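Local coordinates for BspA (BspA_V) (Streptococcus agalactiae serotype III, PDB 5DZ8), which is the variable domain of a cell wall-anchored streptococcal adhesin of the antigen I/II type and probably helps the bacterium attach to its targets, at residues Ser68-Asp74 with Asn130-Lys136; Asp7-Gln11 with Ser34-Asn38; His39-Asp43 with His150-Val154; Lys52-Asn58 with Ser75-Tyr81. All coordinates share one frame; numbering follows the deposited sequence.

Contact 1. Residues Ser68-Asp74 with Asn130-Lys136; sequences SVTAFVD and NLKYELK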
# COMPACT_ATOMS: atom_id res chain seq x y z
N SER A 68 19.03 -15.12 -40.85
CA SER A 68 18.26 -14.25 -39.98
C SER A 68 16.88 -14.88 -39.78
O SER A 68 16.47 -15.78 -40.52
CB SER A 68 18.14 -12.87 -40.60
OG SER A 68 17.28 -12.93 -41.72
N VAL A 69 16.17 -14.36 -38.78
CA VAL A 69 14.87 -14.83 -38.41
C VAL A 69 13.99 -13.63 -38.01
O VAL A 69 14.52 -12.61 -37.59
CB VAL A 69 14.99 -15.82 -37.27
CG1 VAL A 69 15.46 -15.11 -35.97
CG2 VAL A 69 13.65 -16.54 -37.04
N THR A 70 12.67 -13.73 -38.21
CA THR A 70 11.72 -12.72 -37.73
C THR A 70 10.89 -13.38 -36.64
O THR A 70 10.28 -14.44 -36.85
CB THR A 70 10.76 -12.18 -38.82
OG1 THR A 70 11.46 -11.82 -40.00
CG2 THR A 70 10.10 -10.98 -38.31
N ALA A 71 10.92 -12.77 -35.48
CA ALA A 71 10.17 -13.22 -34.34
C ALA A 71 8.96 -12.32 -34.19
O ALA A 71 9.12 -11.14 -34.02
CB ALA A 71 11.04 -13.12 -33.08
N PHE A 72 7.77 -12.90 -34.19
CA PHE A 72 6.52 -12.16 -33.98
C PHE A 72 6.06 -12.45 -32.58
O PHE A 72 5.83 -13.59 -32.23
CB PHE A 72 5.44 -12.64 -34.96
CG PHE A 72 5.68 -12.20 -36.39
CD1 PHE A 72 5.24 -10.95 -36.85
CD2 PHE A 72 6.34 -13.04 -37.31
CE1 PHE A 72 5.50 -10.54 -38.16
CE2 PHE A 72 6.57 -12.64 -38.62
CZ PHE A 72 6.15 -11.37 -39.04
N VAL A 73 5.96 -11.41 -31.77
CA VAL A 73 5.45 -11.57 -30.43
C VAL A 73 4.05 -10.97 -30.44
O VAL A 73 3.89 -9.78 -30.23
CB VAL A 73 6.33 -10.88 -29.40
CG1 VAL A 73 5.92 -11.25 -27.97
CG2 VAL A 73 7.79 -11.23 -29.66
N ASP A 74 3.06 -11.84 -30.63
CA ASP A 74 1.68 -11.42 -30.91
C ASP A 74 0.99 -10.93 -29.67
O ASP A 74 0.50 -9.79 -29.65
CB ASP A 74 0.91 -12.55 -31.58
CG ASP A 74 1.52 -12.93 -32.93
OD1 ASP A 74 1.76 -12.00 -33.75
OD2 ASP A 74 1.83 -14.14 -33.13
N ASN A 130 1.72 -7.38 -30.38
CA ASN A 130 2.04 -7.10 -31.82
C ASN A 130 3.40 -6.50 -32.02
O ASN A 130 3.53 -5.38 -32.50
CB ASN A 130 1.01 -6.18 -32.46
CG ASN A 130 -0.38 -6.73 -32.35
OD1 ASN A 130 -0.65 -7.85 -32.76
ND2 ASN A 130 -1.26 -5.97 -31.74
N LEU A 131 4.40 -7.25 -31.61
CA LEU A 131 5.76 -6.80 -31.71
C LEU A 131 6.41 -7.70 -32.73
O LEU A 131 5.96 -8.83 -32.96
CB LEU A 131 6.44 -6.90 -30.38
CG LEU A 131 5.77 -6.19 -29.22
CD1 LEU A 131 6.36 -6.74 -27.94
CD2 LEU A 131 5.95 -4.68 -29.27
N LYS A 132 7.44 -7.16 -33.37
CA LYS A 132 8.20 -7.90 -34.40
C LYS A 132 9.69 -7.56 -34.22
O LYS A 132 10.04 -6.39 -34.08
CB LYS A 132 7.71 -7.52 -35.77
CG LYS A 132 8.52 -8.05 -36.93
CD LYS A 132 7.74 -7.98 -38.25
CE LYS A 132 7.97 -6.70 -39.03
NZ LYS A 132 8.89 -6.87 -40.22
N TYR A 133 10.54 -8.59 -34.15
CA TYR A 133 12.00 -8.37 -34.09
C TYR A 133 12.66 -9.11 -35.21
O TYR A 133 12.54 -10.33 -35.35
CB TYR A 133 12.58 -8.79 -32.78
CG TYR A 133 11.91 -8.03 -31.69
CD1 TYR A 133 12.37 -6.80 -31.27
CD2 TYR A 133 10.77 -8.57 -31.08
CE1 TYR A 133 11.71 -6.12 -30.27
CE2 TYR A 133 10.10 -7.89 -30.09
CZ TYR A 133 10.55 -6.67 -29.70
OH TYR A 133 9.82 -6.04 -28.71
N GLU A 134 13.32 -8.33 -36.03
CA GLU A 134 14.03 -8.78 -37.18
C GLU A 134 15.39 -9.12 -36.58
O GLU A 134 16.05 -8.25 -36.03
CB GLU A 134 14.09 -7.63 -38.18
CG GLU A 134 13.92 -7.99 -39.62
CD GLU A 134 12.58 -8.62 -39.93
OE1 GLU A 134 11.62 -7.83 -40.16
OE2 GLU A 134 12.50 -9.89 -39.98
N LEU A 135 15.78 -10.39 -36.63
CA LEU A 135 16.96 -10.85 -35.92
C LEU A 135 17.99 -11.51 -36.83
O LEU A 135 17.80 -12.61 -37.32
CB LEU A 135 16.57 -11.82 -34.84
CG LEU A 135 16.31 -11.38 -33.39
CD1 LEU A 135 16.40 -9.90 -33.01
CD2 LEU A 135 15.01 -12.04 -32.98
N LYS A 136 19.07 -10.79 -37.04
CA LYS A 136 20.24 -11.27 -37.69
C LYS A 136 20.92 -12.37 -36.85
O LYS A 136 20.71 -12.46 -35.63
CB LYS A 136 21.24 -10.08 -37.86
CG LYS A 136 21.51 -9.63 -39.29
CD LYS A 136 20.36 -8.88 -39.86
CE LYS A 136 20.78 -8.10 -41.10
NZ LYS A 136 21.32 -9.02 -42.09
O HOH W 1 15.03 -10.82 -40.04
O HOH W 2 3.34 -9.54 -33.93
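An antiparallel strand pair at the edge of a six-stranded sheet, closed at one end by a G1 beta bulge, joins Val69-Asp74 to Asn130-Leu135. Val69, Ala71 and Val73 stand in hydrogen-bonded pairs with Leu135, Tyr133 and Leu131. The bond from Ala71 N to Tyr133 O, 2.9 Å, is almost straight at 175°. At the bulge both Asn130 and Leu131 face Val73, and Asn130 N donates to Asp74 O over 2.8 Å; Asn130 suits this place because asparagine tolerates the positive phi (50°) that the bulge demands.

The face bearing Val69, Ala71 and Val73 is largely apolar. Val69 CG1 lies alongside Leu135 CB at 3.7 Å, and Val73 CG2 reaches the edge of the Tyr133 ring, near its plane, at CE2 (4.1 Å). Tyr165 of the second subunit packs on Val73 and Leu135. On the other face the Lys132 chain runs beside Phe72, its CD 3.4 Å from Phe72 CE1. CG of Lys132 is anti to the backbone N (chi1 172°), and bends further out carry NZ to Glu134 OE1, 2.9 Å away, in a salt bridge along the strand. One water donates to Asp74 OD1 and Leu131 O, while Asp74 OD2 is taken by His60.

Lys132 thus plays two parts: its methylenes lie against an aromatic ring, and its amino group, probably charged, is balanced by a carboxylate at the exposed surface.

Contact 2. Residues Asp7-Gln11 with Ser34-Asn38; sequences DIKAQ and SFEFN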
# COMPACT_ATOMS: atom_id res chain seq x y z
N ASP A 7 13.33 -16.58 -23.82
CA ASP A 7 13.12 -16.61 -22.38
C ASP A 7 12.21 -15.54 -21.90
O ASP A 7 11.93 -14.56 -22.59
CB ASP A 7 14.43 -16.58 -21.60
CG ASP A 7 14.65 -17.90 -20.75
OD1 ASP A 7 13.66 -18.44 -20.05
OD2 ASP A 7 15.82 -18.37 -20.77
N ILE A 8 11.70 -15.75 -20.68
CA ILE A 8 10.99 -14.73 -19.98
C ILE A 8 11.49 -14.69 -18.56
O ILE A 8 11.83 -15.70 -18.01
CB ILE A 8 9.45 -14.84 -20.14
CG1 ILE A 8 8.76 -13.59 -19.58
CG2 ILE A 8 8.90 -16.05 -19.42
CD1 ILE A 8 7.26 -13.55 -19.88
N LYS A 9 11.57 -13.49 -18.01
CA LYS A 9 12.07 -13.26 -16.70
C LYS A 9 11.43 -12.03 -16.02
O LYS A 9 10.74 -11.24 -16.63
CB LYS A 9 13.60 -13.16 -16.72
CG LYS A 9 14.21 -11.98 -17.40
CD LYS A 9 15.49 -12.42 -18.17
CE LYS A 9 15.47 -12.03 -19.67
NZ LYS A 9 14.26 -12.50 -20.48
N ALA A 10 11.67 -11.89 -14.74
CA ALA A 10 11.11 -10.80 -13.96
C ALA A 10 12.22 -10.11 -13.23
O ALA A 10 13.09 -10.76 -12.63
CB ALA A 10 10.09 -11.33 -12.97
N GLN A 11 12.17 -8.81 -13.31
CA GLN A 11 13.15 -7.96 -12.70
C GLN A 11 12.45 -6.83 -11.97
O GLN A 11 11.54 -6.16 -12.51
CB GLN A 11 14.08 -7.40 -13.76
CG GLN A 11 15.34 -6.80 -13.16
CD GLN A 11 16.33 -6.28 -14.21
OE1 GLN A 11 17.55 -6.17 -13.93
NE2 GLN A 11 15.82 -5.92 -15.40
N SER A 34 5.13 -21.15 -23.27
CA SER A 34 4.58 -21.48 -21.97
C SER A 34 5.53 -21.07 -20.89
O SER A 34 6.78 -21.24 -21.02
CB SER A 34 4.34 -22.99 -21.85
OG SER A 34 3.29 -23.33 -22.69
N PHE A 35 4.97 -20.53 -19.82
CA PHE A 35 5.81 -20.15 -18.71
C PHE A 35 5.14 -20.26 -17.39
O PHE A 35 3.93 -20.22 -17.27
CB PHE A 35 6.38 -18.73 -18.90
CG PHE A 35 5.35 -17.63 -18.76
CD1 PHE A 35 4.97 -17.17 -17.52
CD2 PHE A 35 4.72 -17.06 -19.90
CE1 PHE A 35 4.02 -16.14 -17.40
CE2 PHE A 35 3.79 -16.03 -19.78
CZ PHE A 35 3.42 -15.57 -18.54
N GLU A 36 5.99 -20.23 -16.38
CA GLU A 36 5.59 -20.29 -15.02
C GLU A 36 6.67 -19.64 -14.13
O GLU A 36 7.82 -20.10 -14.06
CB GLU A 36 5.43 -21.76 -14.67
CG GLU A 36 5.29 -22.03 -13.20
CD GLU A 36 5.25 -23.50 -12.88
OE1 GLU A 36 4.70 -24.28 -13.71
OE2 GLU A 36 5.78 -23.87 -11.79
N PHE A 37 6.26 -18.55 -13.49
CA PHE A 37 7.00 -17.93 -12.38
C PHE A 37 6.62 -18.50 -11.02
O PHE A 37 5.46 -18.59 -10.71
CB PHE A 37 6.69 -16.43 -12.33
CG PHE A 37 7.29 -15.67 -13.46
CD1 PHE A 37 8.65 -15.38 -13.46
CD2 PHE A 37 6.53 -15.28 -14.54
CE1 PHE A 37 9.21 -14.69 -14.50
CE2 PHE A 37 7.09 -14.54 -15.57
CZ PHE A 37 8.42 -14.24 -15.55
N ASN A 38 7.60 -18.81 -10.20
CA ASN A 38 7.38 -19.25 -8.80
C ASN A 38 8.02 -18.24 -7.88
O ASN A 38 9.11 -17.86 -8.12
CB ASN A 38 8.00 -20.64 -8.64
CG ASN A 38 7.14 -21.71 -9.27
OD1 ASN A 38 6.08 -22.04 -8.75
ND2 ASN A 38 7.54 -22.23 -10.43
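Apolar side chains carry most of the contact between Ile8 and Ala10 on one strand and Phe35 and Phe37 on the other, Phe37 also meeting the Lys9-Ala10 backbone; no hydrogen bond crosses. Ile8 CG2 comes to 3.7 Å from Phe35 CB, and Ile8 CD1 lies over one face of the Phe35 ring, offset toward its rim. The extended isoleucine makes this possible: CG1 is anti to the backbone N (chi1 -170°) and CD1 continues outward (chi2 172°), while CG2 is left to meet the base of the phenylalanine. Branched at CB, isoleucine can therefore touch two parts of one neighbour. Its CG1 also meets Phe37 CZ at 4.1 Å, the side chains crossing at about a right angle.

Ring-to-backbone packing comes next. Phe37 projects its far end against the strand opposite, with CZ 3.8 Å from Lys9 C and the peptide carbon near the ring plane. CE1 of Phe37 lies 3.8 Å from Ala10 CB, where a small methyl lets the large ring approach the backbone.

The segments run roughly parallel, their short axes 8.5 Å apart, because strand 25-29 lies between them and antiparallel to both; its Ala27 touches Ile8 and Phe37. Phe35 packs on Val76 and Leu78 of strand 69-85 and on Phe147 of strand 144-167, whereas Asp7-Gln11 pair antiparallel with a strand of the second subunit, which continues the sheet across the interface.

Contact 3. Residues His39-Asp43 with His150-Val154; sequences HDMID and HDDWV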
# COMPACT_ATOMS: atom_id res chain seq x y z
N HIS A 39 7.35 -17.78 -6.85
CA HIS A 39 7.99 -16.95 -5.83
C HIS A 39 7.73 -17.42 -4.37
O HIS A 39 6.62 -17.84 -4.01
CB HIS A 39 7.60 -15.48 -6.02
CG HIS A 39 6.23 -15.11 -5.55
ND1 HIS A 39 5.16 -14.93 -6.41
CD2 HIS A 39 5.75 -14.81 -4.31
CE1 HIS A 39 4.10 -14.55 -5.74
NE2 HIS A 39 4.42 -14.47 -4.46
N ASP A 40 8.78 -17.34 -3.56
CA ASP A 40 8.72 -17.57 -2.10
C ASP A 40 8.23 -16.32 -1.40
O ASP A 40 8.76 -15.25 -1.64
CB ASP A 40 10.12 -17.88 -1.55
CG ASP A 40 10.51 -19.32 -1.73
OD1 ASP A 40 9.96 -19.99 -2.64
OD2 ASP A 40 11.38 -19.79 -0.95
N MSE A 41 7.24 -16.45 -0.53
CA MSE A 41 6.74 -15.33 0.25
C MSE A 41 7.26 -15.41 1.68
O MSE A 41 7.04 -16.42 2.36
CB MSE A 41 5.22 -15.40 0.26
CG MSE A 41 4.58 -14.09 0.71
SE MSE A 41 4.85 -12.74 -0.72
CE MSE A 41 3.23 -13.35 -1.64
N ILE A 42 7.92 -14.32 2.12
CA ILE A 42 8.72 -14.19 3.35
C ILE A 42 8.01 -13.21 4.29
O ILE A 42 7.59 -12.16 3.84
CB ILE A 42 10.12 -13.58 3.03
CG1 ILE A 42 10.85 -14.35 1.92
CG2 ILE A 42 11.02 -13.53 4.26
CD1 ILE A 42 11.08 -15.82 2.22
N ASP A 43 7.95 -13.50 5.60
CA ASP A 43 7.15 -12.72 6.56
C ASP A 43 7.75 -11.77 7.66
O ASP A 43 7.01 -11.40 8.57
CB ASP A 43 6.16 -13.69 7.23
CG ASP A 43 6.78 -14.46 8.40
OD1 ASP A 43 8.03 -14.54 8.46
OD2 ASP A 43 6.02 -14.98 9.27
N HIS A 150 3.23 -6.44 -9.32
CA HIS A 150 3.37 -5.84 -7.98
C HIS A 150 3.16 -6.93 -6.94
O HIS A 150 2.19 -7.67 -6.95
CB HIS A 150 2.38 -4.69 -7.70
CG HIS A 150 2.50 -3.52 -8.62
ND1 HIS A 150 1.53 -2.53 -8.70
CD2 HIS A 150 3.45 -3.19 -9.53
CE1 HIS A 150 1.88 -1.64 -9.61
NE2 HIS A 150 3.05 -2.00 -10.12
N ASP A 151 4.09 -7.04 -6.02
CA ASP A 151 3.94 -8.00 -4.96
C ASP A 151 4.35 -7.30 -3.68
O ASP A 151 5.54 -7.27 -3.33
CB ASP A 151 4.80 -9.21 -5.25
CG ASP A 151 4.64 -10.30 -4.22
OD1 ASP A 151 3.47 -10.59 -3.79
OD2 ASP A 151 5.71 -10.86 -3.88
N ASP A 152 3.35 -6.72 -3.01
CA ASP A 152 3.55 -5.72 -1.99
C ASP A 152 3.10 -6.21 -0.62
O ASP A 152 2.14 -6.99 -0.51
CB ASP A 152 2.79 -4.46 -2.43
CG ASP A 152 3.39 -3.83 -3.69
OD1 ASP A 152 4.48 -4.31 -4.12
OD2 ASP A 152 2.82 -2.88 -4.28
N TRP A 153 3.83 -5.78 0.41
CA TRP A 153 3.41 -5.90 1.82
C TRP A 153 2.74 -4.58 2.28
O TRP A 153 3.34 -3.52 2.15
CB TRP A 153 4.61 -6.21 2.75
CG TRP A 153 4.98 -7.66 2.83
CD1 TRP A 153 6.07 -8.28 2.25
CD2 TRP A 153 4.24 -8.71 3.50
NE1 TRP A 153 6.05 -9.63 2.54
CE2 TRP A 153 4.94 -9.91 3.30
CE3 TRP A 153 3.06 -8.74 4.24
CZ2 TRP A 153 4.52 -11.12 3.84
CZ3 TRP A 153 2.63 -9.94 4.77
CH2 TRP A 153 3.36 -11.12 4.56
N VAL A 154 1.52 -4.65 2.79
CA VAL A 154 0.78 -3.48 3.25
C VAL A 154 0.55 -3.54 4.75
O VAL A 154 0.04 -4.52 5.25
CB VAL A 154 -0.58 -3.40 2.54
CG1 VAL A 154 -1.37 -2.19 3.02
CG2 VAL A 154 -0.33 -3.32 1.03
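Asp151 and Trp153 make polar approaches to His39 and Ile42 of strand 34-42, each by a different route. Asp151 OD2 sits over one face of the His39 imidazole, 3.9 Å from NE2, with ring and carboxylate planes turned 55° apart; this is face contact and not a hydrogen bond. The carboxylate extends across because CG of Asp151 is anti to its backbone N (chi1 -176°). Trp153 uses its indole N-H: NE1 donates to Ile42 O, but at 121° the bond is bent and weak. Ile42 O approaches NE1 and CZ2 of Trp153 obliquely, at 3.2 Å from each.

The remaining interactions come from Met41, built as selenomethionine. Its terminal CE approaches Asp151 OD1 at 3.5 Å, and its selenium stands 3.8 Å from Asp151 OD2. Two bends in the chain fold this end back so that CE also lies at the edge of the His39 ring, in its plane. Selenium and Trp153 form an oblique Met-aromatic contact, 5.3 Å from the centroid of the five-membered ring, while Met41 CG touches Trp153 CZ2 at 4.3 Å. The long, unbranched, flexible chain can lie against both an indole and a carboxylate.

Here the two sheets face one another, with Ile48 and Ile96 lining Trp153 as well. The chemistry implies soft, adaptable packing with little directional bonding; the nearby carboxylate, approaching over the ring face, would probably favour a protonated His39.

Contact 4. Residues Lys52-Asn58 with Ser75-Tyr81; sequences KLTGKVN and SVTLYKY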
# COMPACT_ATOMS: atom_id res chain seq x y z
N LYS A 52 2.57 -18.68 -7.61
CA LYS A 52 2.83 -19.21 -8.91
C LYS A 52 1.93 -18.47 -9.91
O LYS A 52 0.71 -18.44 -9.75
CB LYS A 52 2.50 -20.69 -8.98
CG LYS A 52 2.82 -21.33 -10.32
CD LYS A 52 2.03 -22.60 -10.63
CE LYS A 52 2.35 -23.70 -9.66
NZ LYS A 52 3.75 -24.12 -9.86
N LEU A 53 2.56 -17.85 -10.90
CA LEU A 53 1.86 -17.23 -12.02
C LEU A 53 2.19 -18.02 -13.29
O LEU A 53 3.37 -18.11 -13.64
CB LEU A 53 2.34 -15.79 -12.20
CG LEU A 53 1.62 -14.94 -13.26
CD1 LEU A 53 0.18 -14.63 -12.85
CD2 LEU A 53 2.37 -13.63 -13.44
N THR A 54 1.16 -18.54 -13.95
CA THR A 54 1.28 -19.29 -15.19
C THR A 54 0.72 -18.50 -16.34
O THR A 54 -0.19 -17.70 -16.18
CB THR A 54 0.46 -20.59 -15.12
OG1 THR A 54 -0.85 -20.28 -14.64
CG2 THR A 54 1.12 -21.54 -14.11
N GLY A 55 1.27 -18.74 -17.51
CA GLY A 55 0.86 -18.04 -18.69
C GLY A 55 1.51 -18.56 -19.96
O GLY A 55 2.17 -19.55 -19.94
N LYS A 56 1.34 -17.85 -21.06
CA LYS A 56 1.92 -18.25 -22.32
C LYS A 56 2.11 -17.06 -23.21
O LYS A 56 1.17 -16.29 -23.41
CB LYS A 56 1.02 -19.19 -23.04
CG LYS A 56 1.70 -19.85 -24.22
CD LYS A 56 0.75 -20.81 -24.85
CE LYS A 56 1.36 -21.46 -26.09
NZ LYS A 56 1.72 -20.43 -27.07
N VAL A 57 3.32 -16.91 -23.74
CA VAL A 57 3.60 -15.92 -24.77
C VAL A 57 3.25 -16.54 -26.09
O VAL A 57 3.68 -17.68 -26.38
CB VAL A 57 5.06 -15.46 -24.76
CG1 VAL A 57 5.30 -14.36 -25.79
CG2 VAL A 57 5.42 -14.93 -23.38
N ASN A 58 2.43 -15.82 -26.87
CA ASN A 58 2.05 -16.28 -28.21
C ASN A 58 2.96 -15.67 -29.24
O ASN A 58 2.87 -14.48 -29.57
CB ASN A 58 0.58 -16.03 -28.46
CG ASN A 58 -0.28 -16.64 -27.37
OD1 ASN A 58 -0.31 -17.86 -27.23
ND2 ASN A 58 -0.94 -15.78 -26.55
N SER A 75 1.02 -11.74 -28.61
CA SER A 75 0.39 -11.39 -27.37
C SER A 75 0.94 -12.24 -26.24
O SER A 75 1.73 -13.12 -26.47
CB SER A 75 -1.10 -11.65 -27.54
OG SER A 75 -1.29 -13.06 -27.72
N VAL A 76 0.45 -12.00 -25.03
CA VAL A 76 0.80 -12.82 -23.90
C VAL A 76 -0.44 -13.09 -23.05
O VAL A 76 -1.21 -12.18 -22.77
CB VAL A 76 1.90 -12.19 -23.05
CG1 VAL A 76 1.56 -10.77 -22.60
CG2 VAL A 76 2.20 -13.08 -21.85
N THR A 77 -0.63 -14.37 -22.67
CA THR A 77 -1.80 -14.74 -21.97
C THR A 77 -1.42 -15.12 -20.57
O THR A 77 -0.50 -15.88 -20.39
CB THR A 77 -2.49 -15.93 -22.67
OG1 THR A 77 -2.91 -15.49 -23.96
CG2 THR A 77 -3.73 -16.34 -21.88
N LEU A 78 -2.12 -14.58 -19.59
CA LEU A 78 -2.02 -15.07 -18.23
C LEU A 78 -3.16 -16.06 -17.91
O LEU A 78 -4.32 -15.73 -18.10
CB LEU A 78 -2.04 -13.93 -17.22
CG LEU A 78 -0.89 -12.90 -17.18
CD1 LEU A 78 0.52 -13.50 -17.13
CD2 LEU A 78 -0.99 -11.95 -18.35
N TYR A 79 -2.79 -17.22 -17.37
CA TYR A 79 -3.74 -18.26 -17.02
C TYR A 79 -4.13 -18.15 -15.57
O TYR A 79 -5.25 -17.78 -15.26
CB TYR A 79 -3.15 -19.65 -17.30
CG TYR A 79 -2.84 -19.98 -18.76
CD1 TYR A 79 -3.53 -19.41 -19.82
CD2 TYR A 79 -1.88 -20.95 -19.07
CE1 TYR A 79 -3.22 -19.73 -21.13
CE2 TYR A 79 -1.58 -21.30 -20.37
CZ TYR A 79 -2.24 -20.69 -21.40
OH TYR A 79 -1.91 -21.07 -22.65
N LYS A 80 -3.21 -18.44 -14.66
CA LYS A 80 -3.58 -18.54 -13.26
C LYS A 80 -2.58 -17.88 -12.33
O LYS A 80 -1.39 -17.85 -12.61
CB LYS A 80 -3.73 -20.01 -12.85
CG LYS A 80 -4.95 -20.68 -13.46
CD LYS A 80 -5.24 -22.06 -12.86
CE LYS A 80 -6.28 -22.86 -13.67
NZ LYS A 80 -7.51 -22.04 -14.01
N TYR A 81 -3.09 -17.41 -11.22
CA TYR A 81 -2.30 -17.10 -10.07
C TYR A 81 -2.72 -17.94 -8.88
O TYR A 81 -3.85 -17.80 -8.41
CB TYR A 81 -2.37 -15.62 -9.71
CG TYR A 81 -1.48 -15.27 -8.52
CD1 TYR A 81 -0.09 -15.32 -8.62
CD2 TYR A 81 -2.04 -14.95 -7.28
CE1 TYR A 81 0.73 -15.04 -7.53
CE2 TYR A 81 -1.23 -14.68 -6.17
CZ TYR A 81 0.14 -14.71 -6.30
OH TYR A 81 0.93 -14.44 -5.22
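A classic beta bulge interrupts the pairing at Thr54, which faces both Tyr79 and Lys80. Thr54 O accepts from Tyr79 N at 2.9 Å, and only weakly from Lys80 N. That second amide is held more closely, though at a bent angle, by the threonine hydroxyl, with Lys80 N to Thr54 OG1 at 3.0 Å. OG1 reaches it from between the backbone N and the carbonyl carbon (chi1 49°); a hydroxyl on CB suits the place by giving the Lys80 amide a second acceptor.

Gly55 CA lies 4.0 Å above the plane of the Tyr79 ring, toward the rim; glycine suits the nearly fully extended backbone here. Lys56 runs alongside the ring, its CD 3.5 Å from Tyr79 OH, while its NZ binds Asp32 O. These strands, 47-63 and 69-85, form a long beta hairpin, and beyond the bulge regular antiparallel pairing returns, Thr77 N donating to Lys56 O at 2.7 Å.

Near the far end Asn58 ND2 donates to Ser75 OG at 3.0 Å and, in the amide plane, to Thr77 OG1 at 3.3 Å, a hydroxyl also bonded to Thr126 OG1 of strand 119-135. On the opposite face Leu53 CD2 meets Leu78 CD1 at 4.1 Å, and Phe147 touches both leucines.

How the contacts relate
Contacts 1 and 4 are neighbouring strand pairings that share strand 69-85, joined where Asp74 N meets Asn58 O; both rely on backbone bonds and carry a bulge. Contacts 2 and 3 both use strand 34-42 but lack regular pairing: contact 2 is buried and apolar, whereas contact 3, between the sheets, is partly buried and mixes carboxylate, imidazole, selenium and indole. Contact 2 meets contact 4 through the Glu36-Lys52 salt bridge and the Phe37-Leu53 backbone. Contact 1, centred about 24 Å from the chain centre, has more exposed residues and a surface salt bridge; contact 4, about 10 Å from it, is partly buried with none exposed. Contacts 1, 2 and 3 border the second subunit broadly, contact 4 only through Val57.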